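PDB 3DXO: SnoaL-like domain-containing protein from Agrobacterium tumefaciens str. C58, which is of unknown function but, as a SnoaL-like member of the NTF2 clan, is a putative isomerase. Local coordinates for residues V100-L103 / I109-V112; Q10-A15 / T80-R85; H26-A31 / E46-I51; A15-D20 / Y65-A70; R85-S88 / D92-A95. All coordinates share one frame; numbering follows the deposited sequence. Where two conformers were deposited one is given.

Contact 1: residues V100-L103 / I109-V112; sequences VVSL and IDNV
Val101 turns CG1 away from its own backbone N (chi1 177°), which directs this methyl at Ile109. In Ile109 a chi1 of -56° sets CG1 next to the N and leaves CG2 to answer the valine. Val101 CG1 therefore meets Ile109 CG2 at 3.6 Å as the two side chains cross at a slant. The other methyl of Val101, CG2, touches Val112 CG2 at 3.8 Å. These two valines lie side by side and point the same way. Leu103 joins the same face of the sheet, with CD1 3.9 Å from Ile109 CG1. Phe82 on the neighbouring strand and Tyr38 on strand 36-39 extend this apolar layer.

Ser102 and Asn111 point to the other face. Ser102 OG comes to 3.6 Å from Asn111 CB. Two backbone bonds fix the pairing. Ser102 N gives to Asn111 O at 2.9 Å. Asp110 N gives to Ser102 O, also at 2.9 Å. One residue, Ser102, thus holds two consecutive residues of the facing strand. The pairing shifts by one here, so Leu103 sits across from Ile109. The extra residue lets Ile109 and Val112 share a face although they are three positions apart. Val100, at the other end, packs on Phe115 of the second subunit. This is an antiparallel beta hairpin with a classic beta bulge, set in the curved sheet of the NTF2-like fold.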
# COMPACT_ATOMS: atom_id res chain seq x y z
N VAL B 100 -1.69 3.62 2.13
CA VAL B 100 -2.01 2.45 2.92
C VAL B 100 -1.80 2.92 4.36
O VAL B 100 -0.71 3.34 4.70
CB VAL B 100 -1.16 1.25 2.56
CG1 VAL B 100 -1.53 0.04 3.46
CG2 VAL B 100 -1.40 0.91 1.11
N VAL B 101 -2.86 2.86 5.16
CA VAL B 101 -2.85 3.30 6.56
C VAL B 101 -3.04 2.10 7.51
O VAL B 101 -3.81 1.20 7.22
CB VAL B 101 -3.99 4.32 6.77
CG1 VAL B 101 -4.08 4.76 8.22
CG2 VAL B 101 -3.78 5.51 5.87
N SER B 102 -2.34 2.09 8.64
CA SER B 102 -2.45 1.01 9.61
C SER B 102 -2.91 1.57 10.94
O SER B 102 -2.40 2.61 11.40
CB SER B 102 -1.10 0.35 9.87
OG SER B 102 -0.36 0.20 8.68
N LEU B 103 -3.84 0.89 11.56
CA LEU B 103 -4.31 1.26 12.87
C LEU B 103 -3.65 0.36 13.88
O LEU B 103 -3.40 -0.80 13.59
CB LEU B 103 -5.84 1.14 12.94
CG LEU B 103 -6.61 2.44 12.66
CD1 LEU B 103 -6.11 3.23 11.43
CD2 LEU B 103 -8.07 2.15 12.55
N ILE B 109 -3.91 5.81 14.16
CA ILE B 109 -2.99 5.60 13.02
C ILE B 109 -1.52 5.48 13.45
O ILE B 109 -0.95 6.41 14.00
CB ILE B 109 -3.12 6.74 11.94
CG1 ILE B 109 -4.57 6.85 11.45
CG2 ILE B 109 -2.18 6.47 10.79
CD1 ILE B 109 -4.83 7.91 10.41
N ASP B 110 -0.92 4.32 13.20
CA ASP B 110 0.49 4.08 13.58
C ASP B 110 1.45 3.99 12.39
O ASP B 110 2.66 4.03 12.56
CB ASP B 110 0.64 2.82 14.45
CG ASP B 110 0.27 1.53 13.74
OD1 ASP B 110 -0.01 1.52 12.53
OD2 ASP B 110 0.27 0.49 14.41
N ASN B 111 0.92 3.90 11.18
CA ASN B 111 1.79 3.76 10.02
C ASN B 111 1.12 4.14 8.71
O ASN B 111 0.01 3.71 8.45
CB ASN B 111 2.28 2.30 9.94
CG ASN B 111 3.64 2.18 9.25
OD1 ASN B 111 4.50 3.05 9.41
ND2 ASN B 111 3.84 1.09 8.50
N VAL B 112 1.76 4.99 7.91
CA VAL B 112 1.20 5.36 6.61
C VAL B 112 2.27 5.35 5.52
O VAL B 112 3.35 5.90 5.70
CB VAL B 112 0.56 6.74 6.62
CG1 VAL B 112 0.15 7.11 5.18
CG2 VAL B 112 -0.65 6.76 7.58

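Contact 2: residues Q10-A15 / T80-R85; sequences QTYLAA and TRFSWR
Helix 10-15 and strand 80-85 run at 43° to each other, with axes 10.6 Å apart at closest approach. This is helix-on-sheet packing in the NTF2-like alpha+beta fold, where helices cover one face of a bent sheet. The space between the backbones is bridged by large side chains. Phe82 is central, met by both Tyr12 and Leu13. The side chains of Tyr12 and Phe82 cross at about a right angle. Their ring planes are 59° apart and the centroids 5.2 Å apart, so the pair is oblique. The CD1 corner of Tyr12 comes in at the edge of the Phe82 ring. Phe82 points toward the helix, and its chi1 of 61° places the CZ end of the ring at Tyr12. Phe82 is also flanked by Pro73 and Val101.

Leu13 is the second anchor of the helix. Its CD2 methyl reaches Trp84 CB at 4.1 Å and lies a little farther, 4.4 Å, from Phe82 CE1. The contact is apolar and buried. Trp84 NE1 is hydrogen-bonded to Asp99 OD2, which probably helps orient the indole. The hydroxyl of Tyr12 makes a weak hydrogen bond to a bound PEG molecule, probably from the crystallisation liquor but consistent with a pocket here. The nearest approach is between Phe82 CZ and Tyr12 CD1, at 3.3 Å.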
# COMPACT_ATOMS: atom_id res chain seq x y z
N GLN B 10 -11.57 9.46 5.56
CA GLN B 10 -12.08 10.82 5.81
C GLN B 10 -11.37 11.53 6.92
O GLN B 10 -11.10 12.70 6.78
CB GLN B 10 -13.56 10.81 6.13
CG GLN B 10 -14.40 10.45 4.93
CD GLN B 10 -15.80 10.13 5.30
OE1 GLN B 10 -16.08 9.75 6.43
NE2 GLN B 10 -16.71 10.25 4.35
N THR B 11 -11.11 10.84 8.03
CA THR B 11 -10.39 11.41 9.19
C THR B 11 -8.97 11.78 8.77
O THR B 11 -8.45 12.83 9.16
CB THR B 11 -10.32 10.39 10.35
OG1 THR B 11 -11.63 10.12 10.83
CG2 THR B 11 -9.46 10.91 11.48
N TYR B 12 -8.36 10.91 7.97
CA TYR B 12 -7.01 11.17 7.49
C TYR B 12 -6.99 12.45 6.62
O TYR B 12 -6.22 13.37 6.90
CB TYR B 12 -6.48 9.95 6.72
CG TYR B 12 -5.15 10.16 6.04
CD1 TYR B 12 -5.11 10.70 4.77
CD2 TYR B 12 -3.95 9.85 6.66
CE1 TYR B 12 -3.92 10.91 4.14
CE2 TYR B 12 -2.74 10.07 6.04
CZ TYR B 12 -2.74 10.59 4.76
OH TYR B 12 -1.56 10.82 4.08
N LEU B 13 -7.85 12.51 5.60
CA LEU B 13 -7.89 13.67 4.70
C LEU B 13 -8.31 14.96 5.40
O LEU B 13 -7.85 16.05 5.03
CB LEU B 13 -8.79 13.39 3.49
CG LEU B 13 -8.27 12.38 2.43
CD1 LEU B 13 -9.31 12.12 1.31
CD2 LEU B 13 -6.93 12.82 1.83
N ALA B 14 -9.16 14.85 6.42
CA ALA B 14 -9.62 16.01 7.20
C ALA B 14 -8.43 16.74 7.82
O ALA B 14 -8.39 17.99 7.86
CB ALA B 14 -10.57 15.59 8.27
N ALA B 15 -7.46 15.97 8.30
CA ALA B 15 -6.26 16.52 8.88
C ALA B 15 -5.48 17.24 7.80
O ALA B 15 -5.00 18.32 8.05
CB ALA B 15 -5.41 15.44 9.55
N THR B 80 -6.28 0.03 5.87
CA THR B 80 -7.18 0.78 5.01
C THR B 80 -6.38 1.29 3.80
O THR B 80 -5.23 1.68 3.92
CB THR B 80 -7.82 1.95 5.76
OG1 THR B 80 -8.61 1.42 6.84
CG2 THR B 80 -8.69 2.79 4.83
N ARG B 81 -6.99 1.24 2.63
CA ARG B 81 -6.41 1.78 1.40
C ARG B 81 -7.39 2.71 0.72
O ARG B 81 -8.58 2.39 0.60
CB ARG B 81 -6.08 0.69 0.39
CG ARG B 81 -5.75 1.29 -0.98
CD ARG B 81 -5.45 0.29 -2.06
NE ARG B 81 -6.59 -0.54 -2.40
CZ ARG B 81 -6.67 -1.24 -3.51
NH1 ARG B 81 -5.71 -1.18 -4.41
NH2 ARG B 81 -7.72 -2.01 -3.74
N PHE B 82 -6.88 3.83 0.25
CA PHE B 82 -7.69 4.81 -0.44
C PHE B 82 -6.84 5.69 -1.32
O PHE B 82 -5.61 5.76 -1.16
CB PHE B 82 -8.46 5.69 0.57
CG PHE B 82 -7.57 6.46 1.49
CD1 PHE B 82 -7.13 7.72 1.14
CD2 PHE B 82 -7.18 5.93 2.71
CE1 PHE B 82 -6.27 8.45 2.02
CE2 PHE B 82 -6.34 6.63 3.56
CZ PHE B 82 -5.89 7.89 3.22
N SER B 83 -7.51 6.36 -2.24
CA SER B 83 -6.85 7.29 -3.16
C SER B 83 -7.51 8.66 -3.12
O SER B 83 -8.67 8.78 -2.73
CB SER B 83 -6.81 6.75 -4.58
OG SER B 83 -5.93 5.63 -4.61
N TRP B 84 -6.73 9.68 -3.49
CA TRP B 84 -7.19 11.05 -3.46
C TRP B 84 -6.59 11.82 -4.62
O TRP B 84 -5.57 11.42 -5.15
CB TRP B 84 -6.78 11.72 -2.13
CG TRP B 84 -5.33 11.59 -1.88
CD1 TRP B 84 -4.72 10.61 -1.16
CD2 TRP B 84 -4.28 12.42 -2.41
NE1 TRP B 84 -3.36 10.80 -1.17
CE2 TRP B 84 -3.06 11.90 -1.94
CE3 TRP B 84 -4.25 13.56 -3.22
CZ2 TRP B 84 -1.81 12.45 -2.27
CZ3 TRP B 84 -3.01 14.12 -3.54
CH2 TRP B 84 -1.81 13.56 -3.06
N ARG B 85 -7.22 12.94 -4.98
CA ARG B 85 -6.78 13.81 -6.05
C ARG B 85 -6.38 15.16 -5.45
O ARG B 85 -6.98 15.61 -4.47
CB ARG B 85 -7.93 14.03 -7.04
CG ARG B 85 -8.55 12.78 -7.67
CD ARG B 85 -7.51 11.90 -8.35
NE ARG B 85 -6.78 12.63 -9.36
CZ ARG B 85 -5.64 12.22 -9.91
NH1 ARG B 85 -5.11 11.08 -9.53
NH2 ARG B 85 -5.03 12.98 -10.82

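Contact 3: residues H26-A31 / E46-I51; sequences HLVGQA and EGQQGI
The carboxamide of Gln48 lies flat against Gly29. The CA of Gly29 sits over one face of this amide, almost straight above Gln48 CD at 4.2 Å. Gly29 O is over the same face but nearer the nitrogen, 3.4 Å from Gln48 NE2. It stands well out of the amide plane, and the angle is too poor for a hydrogen bond. The NE2 nitrogen is instead hydrogen-bonded to Trp32 O, just past the end of the first segment, which probably sets the way the amide is turned. The side chain of Gln48 also touches Glu34.

The Gln48 chain runs extended beyond CG (chi2 165°), and this carries the amide across to the neighbouring helix. Gly29 lacks a side chain, and its CA is 6.0 Å from the CA of Gln48. The contact joins the end of helix 21-31 to the first part of helix 47-61, two of the helices packed about the sheet in the NTF2-like fold. Ala31 pairs by backbone with Ile109, which ties this helix end to a strand of that sheet.

Ile51 also points toward helix 26-31 but makes no close approach to it. It touches Thr36 and Tyr38 of strand 36-39. Val28 fills the buried part. Its CG1 methyl, on the far side of CB from the backbone N, lies against the backbone of Gln48, 3.4 Å from Gln48 O. The same Val28 CG1 is 4.0 Å from Gln48 CB.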
# COMPACT_ATOMS: atom_id res chain seq x y z
N HIS B 26 -4.62 19.18 17.11
CA HIS B 26 -5.73 18.53 17.83
C HIS B 26 -6.22 17.31 17.05
O HIS B 26 -6.44 16.27 17.58
CB HIS B 26 -6.89 19.54 18.08
CG HIS B 26 -8.22 18.90 18.34
ND1 HIS B 26 -8.56 18.33 19.55
CD2 HIS B 26 -9.31 18.76 17.54
CE1 HIS B 26 -9.79 17.84 19.47
NE2 HIS B 26 -10.26 18.10 18.27
N LEU B 27 -6.39 17.47 15.74
CA LEU B 27 -6.88 16.37 14.92
C LEU B 27 -5.88 15.20 14.85
O LEU B 27 -6.27 14.05 15.01
CB LEU B 27 -7.21 16.84 13.48
CG LEU B 27 -8.34 17.84 13.22
CD1 LEU B 27 -8.45 18.25 11.75
CD2 LEU B 27 -9.65 17.28 13.74
N VAL B 28 -4.60 15.50 14.60
CA VAL B 28 -3.52 14.50 14.58
C VAL B 28 -3.40 13.88 15.98
O VAL B 28 -3.28 12.66 16.12
CB VAL B 28 -2.16 15.12 14.15
CG1 VAL B 28 -0.99 14.14 14.41
CG2 VAL B 28 -2.21 15.57 12.71
N GLY B 29 -3.46 14.71 17.02
CA GLY B 29 -3.48 14.21 18.39
C GLY B 29 -4.53 13.12 18.54
O GLY B 29 -4.24 12.06 19.06
N GLN B 30 -5.75 13.34 18.05
CA GLN B 30 -6.84 12.38 18.23
C GLN B 30 -6.67 11.12 17.37
O GLN B 30 -6.70 9.99 17.87
CB GLN B 30 -8.20 13.03 17.93
CG GLN B 30 -8.56 14.26 18.79
CD GLN B 30 -8.80 13.96 20.27
OE1 GLN B 30 -8.42 14.76 21.13
NE2 GLN B 30 -9.44 12.82 20.57
N ALA B 31 -6.47 11.31 16.07
CA ALA B 31 -6.39 10.20 15.11
C ALA B 31 -5.07 9.42 15.10
O ALA B 31 -5.06 8.20 14.92
CB ALA B 31 -6.70 10.70 13.69
N GLU B 46 7.73 11.37 11.94
CA GLU B 46 7.34 10.45 13.00
C GLU B 46 6.88 11.18 14.24
O GLU B 46 7.41 12.23 14.56
CB GLU B 46 8.41 9.39 13.29
CG GLU B 46 9.51 9.65 14.33
CD GLU B 46 10.41 8.36 14.52
OE1 GLU B 46 10.13 7.31 13.85
OE2 GLU B 46 11.40 8.39 15.31
N GLY B 47 5.87 10.62 14.91
CA GLY B 47 5.26 11.22 16.09
C GLY B 47 4.13 12.15 15.69
O GLY B 47 4.04 12.61 14.54
N GLN B 48 3.24 12.40 16.63
CA GLN B 48 2.13 13.30 16.40
C GLN B 48 2.63 14.67 16.01
O GLN B 48 2.16 15.27 15.03
CB GLN B 48 1.29 13.37 17.66
CG GLN B 48 0.53 12.09 17.92
CD GLN B 48 -0.01 12.03 19.31
OE1 GLN B 48 0.44 12.75 20.18
NE2 GLN B 48 -0.95 11.15 19.54
N GLN B 49 3.60 15.17 16.79
CA GLN B 49 4.20 16.49 16.54
C GLN B 49 4.73 16.55 15.12
O GLN B 49 4.27 17.37 14.32
CB GLN B 49 5.37 16.77 17.49
CG GLN B 49 5.04 16.78 18.97
CD GLN B 49 4.36 18.07 19.44
OE1 GLN B 49 3.63 18.73 18.68
NE2 GLN B 49 4.58 18.42 20.72
N GLY B 50 5.66 15.65 14.80
CA GLY B 50 6.33 15.59 13.50
C GLY B 50 5.42 15.54 12.30
O GLY B 50 5.67 16.23 11.30
N ILE B 51 4.37 14.73 12.39
CA ILE B 51 3.41 14.61 11.31
C ILE B 51 2.61 15.91 11.18
O ILE B 51 2.40 16.40 10.07
CB ILE B 51 2.53 13.38 11.47
CG1 ILE B 51 3.39 12.17 11.07
CG2 ILE B 51 1.33 13.50 10.61
CD1 ILE B 51 2.72 10.85 11.22

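Contact 4: residues A15-D20 / Y65-A70; sequences AWNEED and YRFVLA
Trp16 and Phe67 form the tightly packed side of this contact, and Asn17 with Arg66 the more open one. Here the end of helix 3-17 meets the start of strand 66-76, one of the two outermost strands of the NTF2-like sheet within this chain. The indole of Trp16 points an edge of its six-membered ring at the face of Phe67, a T-shaped pair with centroids 5.5 Å apart. Trp16 CB also touches Phe67 CD1, at 3.8 Å. The indole also touches Met54, Ile55 and Ala58 of helix 47-61. Phe67 is held in turn by Trp84, edge-to-face, and by Leu13.

Toward the surface the packing gives way to polar bonds. Arg66 is exposed. Its CA comes to 3.6 Å from Asn17 OD1, and of its side chain CB is nearest, at 4.0 Å. Asn17 sets CG beside its backbone N (chi1 -74°), which swings the amide to the strand. It then bonds both backbone groups of one residue, Phe67. Phe67 N gives to Asn17 OD1 at 3.0 Å, in the carbonyl plane and on a lone pair. Asn17 ND2 gives to Phe67 O at 3.0 Å, nearly straight at 178°.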
# COMPACT_ATOMS: atom_id res chain seq x y z
N ALA B 15 -7.46 15.97 8.30
CA ALA B 15 -6.26 16.52 8.88
C ALA B 15 -5.48 17.24 7.80
O ALA B 15 -5.00 18.32 8.05
CB ALA B 15 -5.41 15.44 9.55
N TRP B 16 -5.34 16.67 6.60
CA TRP B 16 -4.58 17.34 5.54
C TRP B 16 -5.27 18.58 5.00
O TRP B 16 -4.63 19.46 4.48
CB TRP B 16 -4.27 16.39 4.37
CG TRP B 16 -3.13 15.48 4.64
CD1 TRP B 16 -3.19 14.26 5.23
CD2 TRP B 16 -1.75 15.72 4.34
NE1 TRP B 16 -1.93 13.71 5.30
CE2 TRP B 16 -1.03 14.59 4.77
CE3 TRP B 16 -1.06 16.76 3.70
CZ2 TRP B 16 0.34 14.47 4.61
CZ3 TRP B 16 0.31 16.65 3.54
CH2 TRP B 16 1.00 15.52 4.00
N ASN B 17 -6.59 18.63 5.09
CA ASN B 17 -7.34 19.77 4.55
C ASN B 17 -7.66 20.84 5.55
O ASN B 17 -8.29 21.84 5.22
CB ASN B 17 -8.65 19.27 3.96
CG ASN B 17 -8.45 18.56 2.66
OD1 ASN B 17 -7.75 19.07 1.78
ND2 ASN B 17 -9.09 17.40 2.51
N GLU B 18 -7.27 20.61 6.80
CA GLU B 18 -7.51 21.57 7.86
C GLU B 18 -6.59 22.78 7.66
O GLU B 18 -5.34 22.69 7.61
CB GLU B 18 -7.34 20.94 9.23
CG GLU B 18 -7.39 21.94 10.37
CD GLU B 18 -8.64 22.80 10.37
OE1 GLU B 18 -9.72 22.28 10.12
OE2 GLU B 18 -8.55 24.00 10.63
N GLU B 19 -7.26 23.91 7.55
CA GLU B 19 -6.68 25.22 7.31
C GLU B 19 -5.88 25.77 8.51
O GLU B 19 -4.81 26.31 8.35
CB GLU B 19 -7.86 26.12 6.92
CG GLU B 19 -7.58 27.52 6.67
CD GLU B 19 -7.63 28.39 7.92
OE1 GLU B 19 -8.51 28.23 8.79
OE2 GLU B 19 -6.77 29.29 7.99
N ASP B 20 -6.39 25.59 9.72
CA ASP B 20 -5.75 26.12 10.94
C ASP B 20 -4.74 25.14 11.48
O ASP B 20 -5.04 23.96 11.67
CB ASP B 20 -6.79 26.37 11.98
CG ASP B 20 -6.27 27.16 13.11
OD1 ASP B 20 -5.97 28.35 12.91
OD2 ASP B 20 -6.23 26.64 14.22
N TYR B 65 -4.28 24.46 -2.21
CA TYR B 65 -4.55 23.12 -2.73
C TYR B 65 -5.41 22.30 -1.78
O TYR B 65 -5.50 22.59 -0.61
CB TYR B 65 -3.26 22.39 -3.09
CG TYR B 65 -2.60 22.92 -4.37
CD1 TYR B 65 -1.91 24.12 -4.36
CD2 TYR B 65 -2.73 22.25 -5.59
CE1 TYR B 65 -1.36 24.63 -5.51
CE2 TYR B 65 -2.16 22.76 -6.75
CZ TYR B 65 -1.48 23.95 -6.71
OH TYR B 65 -0.90 24.48 -7.84
N ARG B 66 -6.12 21.31 -2.31
CA ARG B 66 -6.96 20.46 -1.50
C ARG B 66 -6.73 19.01 -1.88
O ARG B 66 -6.26 18.72 -2.96
CB ARG B 66 -8.38 20.80 -1.76
CG ARG B 66 -8.84 22.08 -1.19
CD ARG B 66 -10.04 22.57 -1.97
NE ARG B 66 -11.00 21.48 -2.09
CZ ARG B 66 -11.88 21.35 -3.08
NH1 ARG B 66 -11.91 22.26 -4.09
NH2 ARG B 66 -12.71 20.29 -3.08
N PHE B 67 -7.11 18.10 -0.99
CA PHE B 67 -6.96 16.65 -1.22
C PHE B 67 -8.35 16.01 -1.16
O PHE B 67 -8.91 15.92 -0.09
CB PHE B 67 -6.01 16.07 -0.16
CG PHE B 67 -4.73 16.83 -0.02
CD1 PHE B 67 -4.64 17.90 0.85
CD2 PHE B 67 -3.65 16.53 -0.80
CE1 PHE B 67 -3.47 18.64 0.96
CE2 PHE B 67 -2.46 17.26 -0.70
CZ PHE B 67 -2.37 18.32 0.18
N VAL B 68 -8.89 15.58 -2.29
CA VAL B 68 -10.24 15.06 -2.35
C VAL B 68 -10.23 13.57 -2.61
O VAL B 68 -9.51 13.06 -3.48
CB VAL B 68 -11.03 15.78 -3.47
CG1 VAL B 68 -12.42 15.25 -3.55
CG2 VAL B 68 -11.00 17.27 -3.24
N LEU B 69 -11.07 12.86 -1.87
CA LEU B 69 -11.14 11.43 -1.96
C LEU B 69 -11.58 11.02 -3.37
O LEU B 69 -12.38 11.70 -3.97
CB LEU B 69 -12.11 10.90 -0.90
CG LEU B 69 -12.24 9.41 -0.59
CD1 LEU B 69 -10.96 8.81 0.00
CD2 LEU B 69 -13.40 9.24 0.37
N ALA B 70 -10.98 9.95 -3.89
CA ALA B 70 -11.28 9.38 -5.20
C ALA B 70 -11.61 7.91 -4.98
O ALA B 70 -10.93 7.21 -4.24
CB ALA B 70 -10.10 9.53 -6.13

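Contact 5: residues R85-S88 / D92-A95; sequences RLIS and DDVA
Arg85 grips the carboxylate of Asp93 side-on with NE and NH2. Arg85 NE lies 3.1 Å from Asp93 OD2, on its syn lone pair. Arg85 NH2 makes the shorter salt bridge, 2.9 Å to Asp93 OD1. NE also bonds OD1, so that oxygen takes two donors. The carboxylate carbon lies at the edge of the guanidinium, though the two planes are turned 37° apart. Ala95 O lies over one face of the guanidinium, toward its rim, without a hydrogen bond. The Arg85 chain is bent at chi2 (-54°) and chi3 (-57°), and these turns fold it back over the facing strand. Arg85 NH1 has a second partner in Gly118 O.

Next to the bridge is the backbone. Strands 85-87 and 93-95 form the end of an antiparallel beta hairpin. Leu86 N gives to Ala95 O at 2.7 Å, and Leu86 O accepts from Val94 N at 3.1 Å. Nearer the turn, Ser88 N gives to Asp92 O at 2.8 Å. Ile87 and Asp93 face each other as a non-hydrogen-bonded pair, and Ile87 CD1 rests 3.7 Å from Asp93 CA.

The apolar groups come next. Leu86 CD2 meets Val94 CG2 at 3.6 Å, while Val94 CG1 touches Ser88 CB. Tyr65 lies against Leu86, Ser88 and Val94. Arg85 and Ile87 pair by backbone with Val68 and Arg66 of strand 66-76. In the turn, Asp90 OD1 accepts a hydrogen bond from Asp92 N.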
# COMPACT_ATOMS: atom_id res chain seq x y z
N ARG B 85 -7.22 12.94 -4.98
CA ARG B 85 -6.78 13.81 -6.05
C ARG B 85 -6.38 15.16 -5.45
O ARG B 85 -6.98 15.61 -4.47
CB ARG B 85 -7.93 14.03 -7.04
CG ARG B 85 -8.55 12.78 -7.67
CD ARG B 85 -7.51 11.90 -8.35
NE ARG B 85 -6.78 12.63 -9.36
CZ ARG B 85 -5.64 12.22 -9.91
NH1 ARG B 85 -5.11 11.08 -9.53
NH2 ARG B 85 -5.03 12.98 -10.82
N LEU B 86 -5.38 15.80 -6.05
CA LEU B 86 -4.92 17.11 -5.61
C LEU B 86 -5.58 18.15 -6.47
O LEU B 86 -5.33 18.19 -7.67
CB LEU B 86 -3.39 17.22 -5.74
CG LEU B 86 -2.65 18.48 -5.24
CD1 LEU B 86 -2.88 18.73 -3.77
CD2 LEU B 86 -1.18 18.32 -5.52
N ILE B 87 -6.42 18.99 -5.85
CA ILE B 87 -7.16 20.05 -6.55
C ILE B 87 -6.58 21.47 -6.29
O ILE B 87 -6.34 21.92 -5.15
CB ILE B 87 -8.68 20.00 -6.22
CG1 ILE B 87 -9.26 18.58 -6.45
CG2 ILE B 87 -9.44 21.04 -7.05
CD1 ILE B 87 -9.08 17.98 -7.82
N SER B 88 -6.33 22.15 -7.40
CA SER B 88 -5.76 23.48 -7.47
C SER B 88 -6.74 24.50 -6.92
O SER B 88 -7.94 24.24 -6.86
CB SER B 88 -5.47 23.75 -8.96
OG SER B 88 -5.34 25.11 -9.28
N ASP B 92 -8.64 22.87 -10.66
CA ASP B 92 -8.06 21.86 -11.57
C ASP B 92 -7.51 20.66 -10.83
O ASP B 92 -6.92 20.81 -9.75
CB ASP B 92 -6.85 22.41 -12.33
CG ASP B 92 -7.15 22.79 -13.72
OD1 ASP B 92 -7.92 22.07 -14.37
OD2 ASP B 92 -6.49 23.75 -14.17
N ASP B 93 -7.66 19.50 -11.46
CA ASP B 93 -7.09 18.26 -10.96
C ASP B 93 -5.67 18.19 -11.54
O ASP B 93 -5.49 17.96 -12.73
CB ASP B 93 -7.91 17.07 -11.42
CG ASP B 93 -7.53 15.77 -10.75
OD1 ASP B 93 -6.33 15.52 -10.52
OD2 ASP B 93 -8.45 14.97 -10.51
N VAL B 94 -4.68 18.38 -10.68
CA VAL B 94 -3.29 18.46 -11.07
C VAL B 94 -2.54 17.14 -10.86
O VAL B 94 -1.56 16.89 -11.52
CB VAL B 94 -2.62 19.61 -10.27
CG1 VAL B 94 -3.46 20.91 -10.41
CG2 VAL B 94 -2.47 19.26 -8.79
N ALA B 95 -3.01 16.29 -9.96
CA ALA B 95 -2.34 15.04 -9.67
C ALA B 95 -3.10 14.26 -8.59
O ALA B 95 -4.23 14.61 -8.22
CB ALA B 95 -0.92 15.30 -9.20

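Contact 2 is the buried one, its centre about 5 Å from that of the chain, and is purely apolar between its segments. Contact 5 is a surface contact and rests on a salt bridge and backbone bonds. Contacts 1, 3 and 4 are partly buried. Contacts 1 and 5 both use strand 93-103, but at its two ends, about 24 Å apart between centres. Helix 3-17 serves contacts 2 and 4, which share Ala15. Strand 79-87 serves contacts 2 and 5, which share Arg85. Contact 3 alone joins two helices. Between contacts 4 and 5, Phe67 CE2 packs on Leu86 CD1 at 3.4 Å.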